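Local coordinates for protein thiaminase-I (PDB 4HCY) that is a thiaminase-type enzyme with a two-lobed fold resembling that of periplasmic binding proteins, and holds a bound 0YN molecule, at residues A[57-62]-A[74-79]; A[157-162]-A[341-346]. All coordinates share one frame; numbering follows the deposited sequence.

Contact 1: A[57-62]-A[74-79]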
loop_
_atom_site.group_PDB
_atom_site.type_symbol
_atom_site.label_atom_id
_atom_site.label_comp_id
_atom_site.label_asym_id
_atom_site.label_seq_id
_atom_site.Cartn_x
_atom_site.Cartn_y
_atom_site.Cartn_z
ATOM N N ALA A 57 -14.150 13.695 -0.942
ATOM C CA ALA A 57 -14.825 14.335 -2.064
ATOM C C ALA A 57 -14.706 13.496 -3.332
ATOM O O ALA A 57 -15.630 13.447 -4.143
ATOM C CB ALA A 57 -14.265 15.729 -2.293
ATOM N N SER A 58 -13.564 12.835 -3.495
ATOM C CA SER A 58 -13.324 12.002 -4.669
ATOM C C SER A 58 -14.066 10.673 -4.573
ATOM O O SER A 58 -14.469 10.103 -5.586
ATOM C CB SER A 58 -11.826 11.758 -4.858
ATOM O OG SER A 58 -11.126 12.979 -5.014
ATOM N N LEU A 59 -14.247 10.186 -3.351
ATOM C CA LEU A 59 -14.981 8.945 -3.126
ATOM C C LEU A 59 -16.474 9.151 -3.358
ATOM O O LEU A 59 -17.229 8.190 -3.508
ATOM C CB LEU A 59 -14.741 8.428 -1.706
ATOM C CG LEU A 59 -13.307 8.049 -1.334
ATOM C CD1 LEU A 59 -13.241 7.554 0.101
ATOM C CD2 LEU A 59 -12.763 7.002 -2.292
ATOM N N GLN A 60 -16.891 10.412 -3.388
ATOM C CA GLN A 60 -18.299 10.755 -3.539
ATOM C C GLN A 60 -18.697 10.839 -5.011
ATOM O O GLN A 60 -19.874 10.719 -5.352
ATOM C CB GLN A 60 -18.598 12.075 -2.823
ATOM C CG GLN A 60 -20.077 12.375 -2.636
ATOM C CD GLN A 60 -20.312 13.528 -1.681
ATOM O OE1 GLN A 60 -19.386 14.000 -1.022
ATOM N NE2 GLN A 60 -21.557 13.987 -1.601
ATOM N N SER A 61 -17.711 11.040 -5.879
ATOM C CA SER A 61 -17.958 11.117 -7.317
ATOM C C SER A 61 -16.987 10.232 -8.096
ATOM O O SER A 61 -15.943 10.692 -8.558
ATOM C CB SER A 61 -17.871 12.565 -7.803
ATOM O OG SER A 61 -16.606 13.127 -7.509
ATOM N N LEU A 62 -17.347 8.961 -8.242
ATOM C CA LEU A 62 -16.483 7.979 -8.888
ATOM C C LEU A 62 -16.494 8.102 -10.410
ATOM O O LEU A 62 -17.527 8.404 -11.007
ATOM C CB LEU A 62 -16.907 6.566 -8.484
ATOM C CG LEU A 62 -16.931 6.275 -6.984
ATOM C CD1 LEU A 62 -17.629 4.954 -6.705
ATOM C CD2 LEU A 62 -15.519 6.267 -6.419
ATOM N N PRO A 74 -14.715 -1.685 1.545
ATOM C CA PRO A 74 -16.019 -2.104 2.079
ATOM C C PRO A 74 -16.985 -0.934 2.253
ATOM O O PRO A 74 -18.179 -1.078 1.992
ATOM C CB PRO A 74 -15.662 -2.693 3.446
ATOM C CG PRO A 74 -14.250 -3.127 3.308
ATOM C CD PRO A 74 -13.613 -2.092 2.437
ATOM N N TYR A 75 -16.465 0.209 2.688
ATOM C CA TYR A 75 -17.269 1.417 2.822
ATOM C C TYR A 75 -17.711 1.923 1.452
ATOM O O TYR A 75 -18.806 2.463 1.300
ATOM C CB TYR A 75 -16.478 2.495 3.569
ATOM C CG TYR A 75 -16.983 3.908 3.373
ATOM C CD1 TYR A 75 -18.137 4.351 4.006
ATOM C CD2 TYR A 75 -16.293 4.805 2.569
ATOM C CE1 TYR A 75 -18.597 5.646 3.832
ATOM C CE2 TYR A 75 -16.741 6.100 2.389
ATOM C CZ TYR A 75 -17.893 6.516 3.022
ATOM O OH TYR A 75 -18.340 7.806 2.843
ATOM N N LEU A 76 -16.851 1.734 0.457
ATOM C CA LEU A 76 -17.150 2.162 -0.900
ATOM C C LEU A 76 -18.240 1.283 -1.506
ATOM O O LEU A 76 -19.069 1.753 -2.285
ATOM C CB LEU A 76 -15.886 2.116 -1.758
ATOM C CG LEU A 76 -15.707 3.246 -2.769
ATOM C CD1 LEU A 76 -15.903 4.594 -2.095
ATOM C CD2 LEU A 76 -14.330 3.162 -3.405
ATOM N N VAL A 77 -18.231 0.005 -1.138
ATOM C CA VAL A 77 -19.247 -0.938 -1.594
ATOM C C VAL A 77 -20.603 -0.607 -0.975
ATOM O O VAL A 77 -21.639 -0.698 -1.637
ATOM C CB VAL A 77 -18.858 -2.396 -1.252
ATOM C CG1 VAL A 77 -20.013 -3.348 -1.528
ATOM C CG2 VAL A 77 -17.622 -2.816 -2.033
ATOM N N SER A 78 -20.583 -0.209 0.294
ATOM C CA SER A 78 -21.804 0.130 1.018
ATOM C C SER A 78 -22.551 1.293 0.368
ATOM O O SER A 78 -23.777 1.373 0.447
ATOM C CB SER A 78 -21.486 0.459 2.479
ATOM O OG SER A 78 -20.633 1.587 2.575
ATOM N N LEU A 79 -21.809 2.190 -0.273
ATOM C CA LEU A 79 -22.415 3.311 -0.981
ATOM C C LEU A 79 -23.048 2.846 -2.289
ATOM O O LEU A 79 -23.864 3.552 -2.880
ATOM C CB LEU A 79 -21.381 4.408 -1.247
ATOM C CG LEU A 79 -20.771 5.077 -0.014
ATOM C CD1 LEU A 79 -19.816 6.187 -0.424
ATOM C CD2 LEU A 79 -21.860 5.611 0.902
#
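The carbonyl oxygen of Tyr-75, a residue whose ring meets Leu-59 across the contact, takes a weak bond from Leu-79 N (Leu-79 N to Tyr-75 O 3.4 Å). Ser-78 OG also points at this oxygen, but it is modelled too close for the length to be trusted. The firmer helical bond of segment 74-79 runs from Ser-78 N to Pro-74 O (3.1 Å). These bonds stay within segment 74-79; the side chains that meet across the contact do so by apolar packing. The central pair is Leu-59 and Leu-76, whose side chains cross at about a right angle. Leu-76 puts its CD1 methyl against two atoms of Leu-59, lying 4.0 Å from CD2 and an equal distance from CB, so one methyl meets both the root and a branch end of its partner. Leu-59 CG stands anti to the carbonyl carbon, and this chi1 of -63° sends the branch across the gap; of its two methyls, CD1 comes to the edge of the Tyr-75 ring, near its plane and 4.4 Å from Tyr-75 CE2. In the chain, strand 44-50, helix 56-60 and strand 65-69 form a strand-helix-strand unit whose two strands flank strand 8-13, both parallel to it, as in the alpha/beta lobes of periplasmic-binding-protein-like folds; helix 73-78 follows the second strand and packs beside helix 56-60. Past the end of the first helix, Leu-62 adds a second, looser touch, its CD2 lying 4.5 Å from CD2 of Leu-76. Leu-76 is thus met from two places on segment 57-62, while it also touches Phe-66 and Thr-68 of strand 65-69. At the more exposed margin, Leu-79 CD1 lies loosely near the carbonyl oxygen of Leu-59.

Contact 2: A[157-162]-A[341-346]. With 0YN (2-{4-[(4-amino-2-methylpyrimidin-5-yl)methyl]-3-methylthiophen-2-yl}ethanol), chain G.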
loop_
_atom_site.group_PDB
_atom_site.type_symbol
_atom_site.label_atom_id
_atom_site.label_comp_id
_atom_site.label_asym_id
_atom_site.label_seq_id
_atom_site.Cartn_x
_atom_site.Cartn_y
_atom_site.Cartn_z
ATOM N N SER A 157 2.172 10.531 11.168
ATOM C CA SER A 157 1.257 10.661 10.041
ATOM C C SER A 157 -0.100 10.062 10.394
ATOM O O SER A 157 -0.173 9.011 11.032
ATOM C CB SER A 157 1.832 9.978 8.801
ATOM O OG SER A 157 3.063 10.568 8.421
ATOM N N SER A 158 -1.163 10.740 9.970
ATOM C CA SER A 158 -2.532 10.370 10.326
ATOM C C SER A 158 -2.865 8.901 10.063
ATOM O O SER A 158 -3.401 8.215 10.934
ATOM C CB SER A 158 -3.531 11.272 9.595
ATOM O OG SER A 158 -3.312 12.634 9.917
ATOM N N PHE A 159 -2.541 8.422 8.867
ATOM C CA PHE A 159 -2.835 7.042 8.493
ATOM C C PHE A 159 -1.942 6.034 9.210
ATOM O O PHE A 159 -2.290 4.860 9.329
ATOM C CB PHE A 159 -2.736 6.858 6.977
ATOM C CG PHE A 159 -4.015 7.148 6.250
ATOM C CD1 PHE A 159 -4.372 8.450 5.937
ATOM C CD2 PHE A 159 -4.866 6.118 5.884
ATOM C CE1 PHE A 159 -5.552 8.719 5.270
ATOM C CE2 PHE A 159 -6.045 6.379 5.218
ATOM C CZ PHE A 159 -6.390 7.681 4.910
ATOM N N THR A 160 -0.791 6.496 9.685
ATOM C CA THR A 160 0.131 5.628 10.408
ATOM C C THR A 160 -0.259 5.543 11.881
ATOM O O THR A 160 -0.238 4.465 12.476
ATOM C CB THR A 160 1.583 6.116 10.275
ATOM O OG1 THR A 160 1.917 6.244 8.887
ATOM C CG2 THR A 160 2.540 5.133 10.931
ATOM N N VAL A 161 -0.618 6.685 12.459
ATOM C CA VAL A 161 -1.102 6.736 13.834
ATOM C C VAL A 161 -2.383 5.920 13.966
ATOM O O VAL A 161 -2.518 5.093 14.870
ATOM C CB VAL A 161 -1.381 8.183 14.277
ATOM C CG1 VAL A 161 -2.041 8.201 15.647
ATOM C CG2 VAL A 161 -0.097 8.995 14.283
ATOM N N PHE A 162 -3.319 6.160 13.052
ATOM C CA PHE A 162 -4.559 5.398 12.990
ATOM C C PHE A 162 -4.281 3.935 12.668
ATOM O O PHE A 162 -4.882 3.033 13.254
ATOM C CB PHE A 162 -5.491 6.005 11.934
ATOM C CG PHE A 162 -6.564 5.068 11.454
ATOM C CD1 PHE A 162 -7.710 4.863 12.203
ATOM C CD2 PHE A 162 -6.433 4.404 10.243
ATOM C CE1 PHE A 162 -8.699 4.006 11.760
ATOM C CE2 PHE A 162 -7.419 3.545 9.795
ATOM C CZ PHE A 162 -8.554 3.347 10.554
ATOM N N PHE A 341 -16.836 4.117 7.279
ATOM C CA PHE A 341 -16.157 5.404 7.398
ATOM C C PHE A 341 -14.954 5.487 6.465
ATOM O O PHE A 341 -14.515 4.476 5.917
ATOM C CB PHE A 341 -15.729 5.663 8.845
ATOM C CG PHE A 341 -14.659 4.730 9.343
ATOM C CD1 PHE A 341 -14.981 3.465 9.807
ATOM C CD2 PHE A 341 -13.330 5.125 9.359
ATOM C CE1 PHE A 341 -13.999 2.608 10.267
ATOM C CE2 PHE A 341 -12.344 4.272 9.819
ATOM C CZ PHE A 341 -12.680 3.013 10.274
ATOM N N ALA A 342 -14.423 6.693 6.291
ATOM C CA ALA A 342 -13.276 6.899 5.415
ATOM C C ALA A 342 -12.271 7.901 5.982
ATOM O O ALA A 342 -11.926 7.849 7.163
ATOM C CB ALA A 342 -13.736 7.326 4.028
ATOM N N ASN A 343 -11.817 8.817 5.132
ATOM C CA ASN A 343 -10.726 9.728 5.472
ATOM C C ASN A 343 -10.981 10.663 6.653
ATOM O O ASN A 343 -10.096 10.870 7.485
ATOM C CB ASN A 343 -10.312 10.542 4.245
ATOM C CG ASN A 343 -9.702 9.682 3.160
ATOM O OD1 ASN A 343 -8.544 9.278 3.256
ATOM N ND2 ASN A 343 -10.478 9.398 2.121
ATOM N N LYS A 344 -12.180 11.234 6.717
ATOM C CA LYS A 344 -12.524 12.167 7.785
ATOM C C LYS A 344 -12.421 11.510 9.157
ATOM O O LYS A 344 -11.876 12.092 10.094
ATOM C CB LYS A 344 -13.934 12.724 7.580
ATOM C CG LYS A 344 -14.400 13.645 8.696
ATOM C CD LYS A 344 -15.846 14.064 8.501
ATOM C CE LYS A 344 -16.324 14.941 9.645
ATOM N NZ LYS A 344 -17.750 15.338 9.479
ATOM N N GLU A 345 -12.940 10.292 9.264
ATOM C CA GLU A 345 -12.947 9.570 10.531
ATOM C C GLU A 345 -11.565 9.022 10.882
ATOM O O GLU A 345 -11.268 8.774 12.049
ATOM C CB GLU A 345 -13.985 8.444 10.510
ATOM C CG GLU A 345 -15.433 8.922 10.498
ATOM C CD GLU A 345 -15.859 9.492 9.156
ATOM O OE1 GLU A 345 -16.616 10.485 9.142
ATOM O OE2 GLU A 345 -15.440 8.944 8.115
ATOM N N VAL A 346 -10.723 8.836 9.869
ATOM C CA VAL A 346 -9.349 8.396 10.090
ATOM C C VAL A 346 -8.500 9.547 10.619
ATOM O O VAL A 346 -7.746 9.382 11.580
ATOM C CB VAL A 346 -8.717 7.822 8.803
ATOM C CG1 VAL A 346 -7.203 7.745 8.932
ATOM C CG2 VAL A 346 -9.300 6.451 8.492
HETATM C C2A 0YN G . 1.206 1.434 -3.873
HETATM C C35 0YN G . -0.223 3.557 1.257
HETATM C C2 0YN G . 0.104 5.847 0.155
HETATM S S1 0YN G . -0.342 7.504 0.409
HETATM C C5 0YN G . -1.235 7.218 1.853
HETATM C C4 0YN G . -1.176 5.758 2.154
HETATM C C4A 0YN G . -1.838 5.104 3.338
HETATM C C5A 0YN G . -1.857 8.431 2.502
HETATM C C5B 0YN G . -1.322 8.605 3.916
HETATM O O5G 0YN G . -1.754 9.865 4.436
HETATM N "N1'" 0YN G . 1.790 2.494 -1.719
HETATM C "C2'" 0YN G . 0.831 1.991 -2.526
HETATM N "N3'" 0YN G . -0.462 1.983 -2.134
HETATM C "C4'" 0YN G . -0.815 2.479 -0.931
HETATM N "N4'" 0YN G . -2.112 2.470 -0.544
HETATM C "C5'" 0YN G . 0.156 2.999 -0.097
HETATM C "C6'" 0YN G . 1.479 2.994 -0.518
HETATM C C3 0YN G . -0.431 5.053 1.182
#
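Val-346 inserts its two methyls against two phenylalanines of segment 157-162, each ring taking a different branch over its face. CG1 stands almost exactly above the centre of the Phe-159 ring, 3.9 Å from the centroid and 2° off the normal; CG2 sits over Phe-162, 3.8 Å from that centroid but shifted toward the rim. Both are CH-pi contacts. With CG1 anti to the backbone N (chi1 164°), the fork of the valine reaches both rings, and CG1 also touches Phe-162 CD2 at 3.7 Å. Phe-341 approaches Phe-162 from the opposite direction, turning the edge of its own ring to Phe-162 CZ (4.0 Å from Phe-341 CE2). Asn-343 OD1 lies in the plane of the Phe-159 ring, at its edge, with amide and ring planes 60° apart; the amide nitrogen is held by Cys-53 O. Glu-345 OE2 accepts Ala-342 N (3.1 Å), the one half of a capping box that an N-cap alanine allows, and Asp-56 takes the next two backbone N-H groups, of Asn-343 and Lys-344. Ser-158, Val-161 and Phe-162 touch Ala-350, Leu-353 and Cys-349 respectively, so helix 158-169 packs along helix 343-353, whose start abuts helix 56-60.

Contact 1 and contact 2 have centres about 16 Å apart yet touch directly. The Tyr-75 ring lies against the start of segment 341-346, with Tyr-75 CE2 3.6 Å from Ala-342 CB, and Leu-59 CD1 comes within 3.9 Å of Asn-343 ND2. Both helices of contact 1 thus meet segment 341-346, helix 56-60 through Leu-59 and helix 73-78 through Tyr-75; Asp-56 also accepts hydrogen bonds from the first N-H groups of helix 343-353. In contact 2, Phe-159 packs on 0YN, which is hydrogen-bonded to Asp-263; Phe-159 CD1 lies 3.3 Å from O5G of its hydroxyethyl arm. The Leu-59 side chain stays about 12 Å from 0YN: contact 1 lies a layer further out, with segment 341-346 touching both it and Phe-159.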